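Local atomic coordinates of protein mini spindles (Drosophila melanogaster, PDB entry 5VJC), a protein that binds tubulin through TOG domains, probably promoting microtubule dynamics and the formation of the mitotic spindle. Residues 189-200 against 226-237. Sequence-based numbering, arbitrary orientation.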
ATOM      1  N   THR A 189     -12.089  -5.401   7.209  1.00 29.87           N
ATOM      2  CA  THR A 189     -12.551  -6.486   6.347  1.00 28.23           C
ATOM      3  C   THR A 189     -11.627  -6.728   5.146  1.00 29.19           C
ATOM      4  O   THR A 189     -11.257  -7.871   4.862  1.00 27.81           O
ATOM      5  CB  THR A 189     -13.965  -6.222   5.830  1.00 27.91           C
ATOM      6  OG1 THR A 189     -14.832  -5.985   6.946  1.00 35.58           O
ATOM      7  CG2 THR A 189     -14.477  -7.409   5.018  1.00 32.81           C
ATOM      8  N   GLU A 190     -11.262  -5.662   4.442  1.00 24.40           N
ATOM      9  CA  GLU A 190     -10.462  -5.815   3.226  1.00 27.96           C
ATOM     10  C   GLU A 190      -9.034  -6.239   3.549  1.00 24.44           C
ATOM     11  O   GLU A 190      -8.431  -7.031   2.816  1.00 25.46           O
ATOM     12  CB  GLU A 190     -10.468  -4.512   2.406  1.00 24.44           C
ATOM     13  CG  GLU A 190     -11.836  -4.169   1.789  1.00 28.92           C
ATOM     14  CD  GLU A 190     -12.280  -5.181   0.719  1.00 30.84           C
ATOM     15  OE1 GLU A 190     -11.445  -6.010   0.301  1.00 29.62           O
ATOM     16  OE2 GLU A 190     -13.456  -5.138   0.301  1.00 34.42           O
ATOM     17  N   CYS A 191      -8.497  -5.754   4.667  1.00 23.68           N
ATOM     18  CA  CYS A 191      -7.172  -6.193   5.084  1.00 23.29           C
ATOM     19  C   CYS A 191      -7.204  -7.669   5.458  1.00 25.92           C
ATOM     20  O   CYS A 191      -6.301  -8.417   5.090  1.00 20.64           O
ATOM     21  CB  CYS A 191      -6.635  -5.338   6.242  1.00 24.10           C
ATOM     22  SG  CYS A 191      -6.058  -3.694   5.699  1.00 26.55           S
ATOM     23  N   LEU A 192      -8.251  -8.107   6.155  1.00 25.10           N
ATOM     24  CA  LEU A 192      -8.377  -9.541   6.453  1.00 22.11           C
ATOM     25  C   LEU A 192      -8.408 -10.421   5.186  1.00 25.40           C
ATOM     26  O   LEU A 192      -7.682 -11.413   5.111  1.00 25.42           O
ATOM     27  CB  LEU A 192      -9.622  -9.802   7.299  1.00 24.68           C
ATOM     28  CG  LEU A 192      -9.479  -9.399   8.770  1.00 27.14           C
ATOM     29  CD1 LEU A 192     -10.867  -9.214   9.438  1.00 27.51           C
ATOM     30  CD2 LEU A 192      -8.605 -10.403   9.529  1.00 27.68           C
ATOM     31  N   ASP A 193      -9.223 -10.048   4.197  1.00 21.97           N
ATOM     32  CA  ASP A 193      -9.247 -10.739   2.900  1.00 24.05           C
ATOM     33  C   ASP A 193      -7.860 -10.734   2.218  1.00 23.97           C
ATOM     34  O   ASP A 193      -7.464 -11.710   1.578  1.00 24.68           O
ATOM     35  CB  ASP A 193     -10.286 -10.101   1.951  1.00 24.40           C
ATOM     36  CG  ASP A 193     -11.738 -10.377   2.373  1.00 29.52           C
ATOM     37  OD1 ASP A 193     -11.966 -11.201   3.280  1.00 30.48           O
ATOM     38  OD2 ASP A 193     -12.653  -9.758   1.786  1.00 29.58           O
ATOM     39  N   GLU A 194      -7.122  -9.640   2.346  1.00 21.61           N
ATOM     40  CA  GLU A 194      -5.790  -9.587   1.760  1.00 21.37           C
ATOM     41  C   GLU A 194      -4.842 -10.530   2.498  1.00 24.10           C
ATOM     42  O   GLU A 194      -4.029 -11.219   1.874  1.00 23.47           O
ATOM     43  CB  GLU A 194      -5.255  -8.146   1.760  1.00 26.88           C
ATOM     44  CG  GLU A 194      -4.087  -7.944   0.778  1.00 27.66           C
ATOM     45  CD  GLU A 194      -4.484  -8.179  -0.684  1.00 27.00           C
ATOM     46  OE1 GLU A 194      -5.698  -8.238  -1.003  1.00 27.09           O
ATOM     47  OE2 GLU A 194      -3.578  -8.264  -1.532  1.00 24.63           O
ATOM     48  N   LEU A 195      -4.955 -10.593   3.823  1.00 23.94           N
ATOM     49  CA  LEU A 195      -4.139 -11.532   4.578  1.00 23.09           C
ATOM     50  C   LEU A 195      -4.396 -12.963   4.092  1.00 28.48           C
ATOM     51  O   LEU A 195      -3.462 -13.754   3.944  1.00 26.62           O
ATOM     52  CB  LEU A 195      -4.405 -11.410   6.081  1.00 27.76           C
ATOM     53  CG  LEU A 195      -3.951 -10.070   6.706  1.00 26.64           C
ATOM     54  CD1 LEU A 195      -4.565  -9.828   8.090  1.00 26.59           C
ATOM     55  CD2 LEU A 195      -2.405  -9.959   6.764  1.00 24.70           C
ATOM     56  N   THR A 196      -5.657 -13.271   3.818  1.00 27.25           N
ATOM     57  CA  THR A 196      -6.039 -14.594   3.326  1.00 26.62           C
ATOM     58  C   THR A 196      -5.367 -14.862   1.976  1.00 28.56           C
ATOM     59  O   THR A 196      -4.814 -15.945   1.751  1.00 28.32           O
ATOM     60  CB  THR A 196      -7.572 -14.727   3.186  1.00 26.11           C
ATOM     61  OG1 THR A 196      -8.203 -14.398   4.429  1.00 28.62           O
ATOM     62  CG2 THR A 196      -7.979 -16.157   2.759  1.00 29.73           C
ATOM     63  N   PHE A 197      -5.403 -13.870   1.084  1.00 24.39           N
ATOM     64  CA  PHE A 197      -4.749 -14.018  -0.211  1.00 31.41           C
ATOM     65  C   PHE A 197      -3.247 -14.270  -0.038  1.00 28.78           C
ATOM     66  O   PHE A 197      -2.670 -15.171  -0.660  1.00 28.76           O
ATOM     67  CB  PHE A 197      -4.989 -12.784  -1.094  1.00 23.45           C
ATOM     68  CG  PHE A 197      -4.069 -12.711  -2.287  1.00 29.82           C
ATOM     69  CD1 PHE A 197      -4.371 -13.400  -3.457  1.00 35.63           C
ATOM     70  CD2 PHE A 197      -2.897 -11.974  -2.232  1.00 28.53           C
ATOM     71  CE1 PHE A 197      -3.514 -13.339  -4.548  1.00 35.37           C
ATOM     72  CE2 PHE A 197      -2.043 -11.910  -3.321  1.00 31.98           C
ATOM     73  CZ  PHE A 197      -2.361 -12.589  -4.480  1.00 33.54           C
ATOM     74  N   LEU A 198      -2.614 -13.489   0.825  1.00 23.82           N
ATOM     75  CA  LEU A 198      -1.177 -13.610   1.042  1.00 21.42           C
ATOM     76  C   LEU A 198      -0.786 -14.952   1.665  1.00 26.43           C
ATOM     77  O   LEU A 198       0.244 -15.542   1.310  1.00 24.52           O
ATOM     78  CB  LEU A 198      -0.685 -12.466   1.938  1.00 21.44           C
ATOM     79  CG  LEU A 198      -0.677 -11.100   1.261  1.00 23.70           C
ATOM     80  CD1 LEU A 198      -0.332 -10.032   2.296  1.00 23.27           C
ATOM     81  CD2 LEU A 198       0.310 -11.100   0.085  1.00 23.96           C
ATOM     82  N   ILE A 199      -1.592 -15.420   2.607  1.00 23.27           N
ATOM     83  CA  ILE A 199      -1.322 -16.712   3.255  1.00 25.85           C
ATOM     84  C   ILE A 199      -1.510 -17.878   2.264  1.00 27.51           C
ATOM     85  O   ILE A 199      -0.706 -18.790   2.227  1.00 27.29           O
ATOM     86  CB  ILE A 199      -2.225 -16.914   4.485  1.00 29.37           C
ATOM     87  CG1 ILE A 199      -1.837 -15.911   5.576  1.00 28.50           C
ATOM     88  CG2 ILE A 199      -2.088 -18.342   5.040  1.00 28.93           C
ATOM     89  CD1 ILE A 199      -2.787 -15.908   6.737  1.00 33.10           C
ATOM     90  N   GLU A 200      -2.569 -17.828   1.458  1.00 26.74           N
ATOM     91  CA  GLU A 200      -2.754 -18.810   0.387  1.00 29.28           C
ATOM     92  C   GLU A 200      -1.604 -18.793  -0.640  1.00 32.46           C
ATOM     93  O   GLU A 200      -1.239 -19.833  -1.207  1.00 28.55           O
ATOM     94  CB  GLU A 200      -4.095 -18.564  -0.319  1.00 30.83           C
ATOM     95  CG  GLU A 200      -4.659 -19.796  -1.001  1.00 38.73           C
ATOM     96  CD  GLU A 200      -5.858 -19.485  -1.890  1.00 48.81           C
ATOM     97  OE1 GLU A 200      -6.041 -18.307  -2.260  1.00 44.63           O
ATOM     98  OE2 GLU A 200      -6.621 -20.422  -2.220  1.00 44.50           O
ATOM     99  N   VAL A 226     -16.561  -8.106   8.995  1.00 31.62           N
ATOM    100  CA  VAL A 226     -15.274  -8.332   9.623  1.00 29.97           C
ATOM    101  C   VAL A 226     -15.208  -9.759  10.173  1.00 35.59           C
ATOM    102  O   VAL A 226     -14.206 -10.462  10.001  1.00 31.88           O
ATOM    103  CB  VAL A 226     -15.008  -7.318  10.752  1.00 29.66           C
ATOM    104  CG1 VAL A 226     -13.638  -7.538  11.352  1.00 28.26           C
ATOM    105  CG2 VAL A 226     -15.129  -5.874  10.220  1.00 29.04           C
ATOM    106  N   ARG A 227     -16.279 -10.178  10.844  1.00 37.11           N
ATOM    107  CA  ARG A 227     -16.344 -11.536  11.375  1.00 41.69           C
ATOM    108  C   ARG A 227     -16.165 -12.588  10.272  1.00 34.98           C
ATOM    109  O   ARG A 227     -15.352 -13.499  10.420  1.00 39.42           O
ATOM    110  CB  ARG A 227     -17.678 -11.762  12.118  1.00 46.32           C
ATOM    111  CG  ARG A 227     -17.921 -13.216  12.545  1.00 52.11           C
ATOM    112  CD  ARG A 227     -19.172 -13.372  13.419  1.00 62.53           C
ATOM    113  NE  ARG A 227     -20.349 -12.718  12.842  1.00 66.28           N
ATOM    114  CZ  ARG A 227     -21.137 -13.267  11.922  1.00 67.02           C
ATOM    115  NH1 ARG A 227     -20.870 -14.482  11.462  1.00 65.58           N
ATOM    116  NH2 ARG A 227     -22.186 -12.594  11.453  1.00 64.93           N
ATOM    117  N   ASN A 228     -16.923 -12.465   9.178  1.00 35.36           N
ATOM    118  CA  ASN A 228     -16.828 -13.424   8.075  1.00 35.43           C
ATOM    119  C   ASN A 228     -15.420 -13.419   7.444  1.00 35.56           C
ATOM    120  O   ASN A 228     -14.922 -14.459   7.023  1.00 35.68           O
ATOM    121  CB  ASN A 228     -17.892 -13.146   6.992  1.00 38.38           C
ATOM    122  CG  ASN A 228     -19.338 -13.310   7.512  1.00 52.10           C
ATOM    123  OD1 ASN A 228     -19.585 -14.011   8.497  1.00 54.00           O
ATOM    124  ND2 ASN A 228     -20.289 -12.658   6.846  1.00 44.79           N
ATOM    125  N   ALA A 229     -14.770 -12.260   7.398  1.00 36.45           N
ATOM    126  CA  ALA A 229     -13.430 -12.193   6.811  1.00 32.90           C
ATOM    127  C   ALA A 229     -12.386 -12.850   7.715  1.00 33.45           C
ATOM    128  O   ALA A 229     -11.484 -13.534   7.230  1.00 35.72           O
ATOM    129  CB  ALA A 229     -13.048 -10.742   6.518  1.00 29.48           C
ATOM    130  N   ALA A 230     -12.506 -12.656   9.025  1.00 27.25           N
ATOM    131  CA  ALA A 230     -11.538 -13.234   9.946  1.00 27.73           C
ATOM    132  C   ALA A 230     -11.676 -14.762   9.971  1.00 33.89           C
ATOM    133  O   ALA A 230     -10.675 -15.485  10.032  1.00 35.59           O
ATOM    134  CB  ALA A 230     -11.707 -12.653  11.334  1.00 29.32           C
ATOM    135  N   LEU A 231     -12.916 -15.237   9.916  1.00 37.62           N
ATOM    136  CA  LEU A 231     -13.199 -16.671   9.868  1.00 41.75           C
ATOM    137  C   LEU A 231     -12.583 -17.321   8.639  1.00 37.80           C
ATOM    138  O   LEU A 231     -11.910 -18.339   8.749  1.00 39.25           O
ATOM    139  CB  LEU A 231     -14.703 -16.925   9.881  1.00 41.78           C
ATOM    140  CG  LEU A 231     -15.417 -16.663  11.208  1.00 46.53           C
ATOM    141  CD1 LEU A 231     -16.925 -16.753  11.029  1.00 44.40           C
ATOM    142  CD2 LEU A 231     -14.918 -17.639  12.266  1.00 50.61           C
ATOM    143  N   ASN A 232     -12.835 -16.740   7.469  1.00 43.17           N
ATOM    144  CA  ASN A 232     -12.254 -17.253   6.229  1.00 43.37           C
ATOM    145  C   ASN A 232     -10.752 -17.295   6.307  1.00 41.98           C
ATOM    146  O   ASN A 232     -10.115 -18.203   5.765  1.00 41.71           O
ATOM    147  CB  ASN A 232     -12.685 -16.413   5.033  1.00 44.39           C
ATOM    148  CG  ASN A 232     -14.105 -16.691   4.628  1.00 52.85           C
ATOM    149  OD1 ASN A 232     -14.633 -17.770   4.899  1.00 61.16           O
ATOM    150  ND2 ASN A 232     -14.738 -15.726   3.978  1.00 51.87           N
ATOM    151  N   CYS A 233     -10.179 -16.333   7.019  1.00 38.97           N
ATOM    152  CA  CYS A 233      -8.738 -16.256   7.100  1.00 37.55           C
ATOM    153  C   CYS A 233      -8.180 -17.349   8.014  1.00 41.13           C
ATOM    154  O   CYS A 233      -7.167 -17.972   7.692  1.00 39.59           O
ATOM    155  CB  CYS A 233      -8.290 -14.872   7.576  1.00 32.68           C
ATOM    156  SG  CYS A 233      -6.512 -14.666   7.419  1.00 30.73           S
ATOM    157  N   ILE A 234      -8.841 -17.596   9.140  1.00 37.94           N
ATOM    158  CA  ILE A 234      -8.377 -18.629  10.064  1.00 41.98           C
ATOM    159  C   ILE A 234      -8.593 -20.012   9.446  1.00 38.29           C
ATOM    160  O   ILE A 234      -7.770 -20.906   9.629  1.00 39.28           O
ATOM    161  CB  ILE A 234      -9.082 -18.524  11.435  1.00 46.75           C
ATOM    162  CG1 ILE A 234      -8.645 -17.238  12.132  1.00 37.91           C
ATOM    163  CG2 ILE A 234      -8.735 -19.710  12.332  1.00 44.43           C
ATOM    164  CD1 ILE A 234      -7.140 -17.125  12.315  1.00 35.87           C
ATOM    165  N   VAL A 235      -9.676 -20.165   8.688  1.00 33.98           N
ATOM    166  CA  VAL A 235      -9.933 -21.404   7.961  1.00 42.23           C
ATOM    167  C   VAL A 235      -8.773 -21.736   7.011  1.00 42.38           C
ATOM    168  O   VAL A 235      -8.288 -22.867   6.963  1.00 39.11           O
ATOM    169  CB  VAL A 235     -11.251 -21.325   7.152  1.00 41.64           C
ATOM    170  CG1 VAL A 235     -11.290 -22.398   6.072  1.00 47.82           C
ATOM    171  CG2 VAL A 235     -12.455 -21.448   8.077  1.00 46.57           C
ATOM    172  N   GLN A 236      -8.317 -20.732   6.271  1.00 40.76           N
ATOM    173  CA  GLN A 236      -7.198 -20.914   5.364  1.00 36.70           C
ATOM    174  C   GLN A 236      -5.963 -21.291   6.153  1.00 37.91           C
ATOM    175  O   GLN A 236      -5.172 -22.158   5.730  1.00 38.62           O
ATOM    176  CB  GLN A 236      -6.968 -19.646   4.541  1.00 37.52           C
ATOM    177  CG  GLN A 236      -5.717 -19.668   3.713  1.00 32.41           C
ATOM    178  CD  GLN A 236      -5.733 -20.761   2.655  1.00 42.71           C
ATOM    179  OE1 GLN A 236      -6.574 -20.762   1.757  1.00 41.28           O
ATOM    180  NE2 GLN A 236      -4.809 -21.706   2.771  1.00 35.36           N
ATOM    181  N   VAL A 237      -5.794 -20.669   7.316  1.00 32.26           N
ATOM    182  CA  VAL A 237      -4.687 -21.045   8.181  1.00 36.34           C
ATOM    183  C   VAL A 237      -4.863 -22.516   8.596  1.00 39.85           C
ATOM    184  O   VAL A 237      -3.882 -23.262   8.675  1.00 43.40           O
ATOM    185  CB  VAL A 237      -4.585 -20.137   9.424  1.00 38.58           C
ATOM    186  CG1 VAL A 237      -3.543 -20.654  10.373  1.00 32.71           C
ATOM    187  CG2 VAL A 237      -4.239 -18.703   9.013  1.00 36.78           C
TER
HETATM  188  O   HOH W   1     -10.725 -13.402   4.461  1.00 29.29           O
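One face of the Q236 amide is covered by the aliphatic part of E200, whose CG stands 3.5 Å from OE1 of Q236; the E200 carboxylate plane is turned 44° from the amide. At the D193 carboxylate, the A229 methyl approaches OD1 from well off the plane, with CB 3.4 Å from that oxygen. The same OD1 accepts a hydrogen bond from a water, which also donates to A229 O and accepts from T196 OG1 at 2.7 Å.

Beneath these polar groups, C233 is a knob in the hole formed by L192, L195, T196 and I199. Its SG, anti to the backbone N (chi1 -170°), reaches 4.0 Å from I199 CD1, while T196 OG1 rests 3.2 Å from C233 CB. Q236 lays CB by T196 CG2 and CG by I199 CG2. Toward the N-terminal ends, L192 sets CB against A229 CB at 3.6 Å and CD1 against V226 CG1; T189 OG1, hydrogen-bonded to A185 O, rests on V226 CG2.

Segments 189-200 and 226-237, on helices 185-202 and 224-241, run nearly parallel (13°), their axes 8.5 Å apart at closest approach, as neighbours in the HEAT-repeat array of this TOG domain. I215 of helix 209-217 backs L192, L195 and C233. Direct cohesion is thus mainly apolar, and the shared water, gripped by three bonds, ties the D193 carboxylate and the T196 hydroxyl to the A229 carbonyl of the other helix.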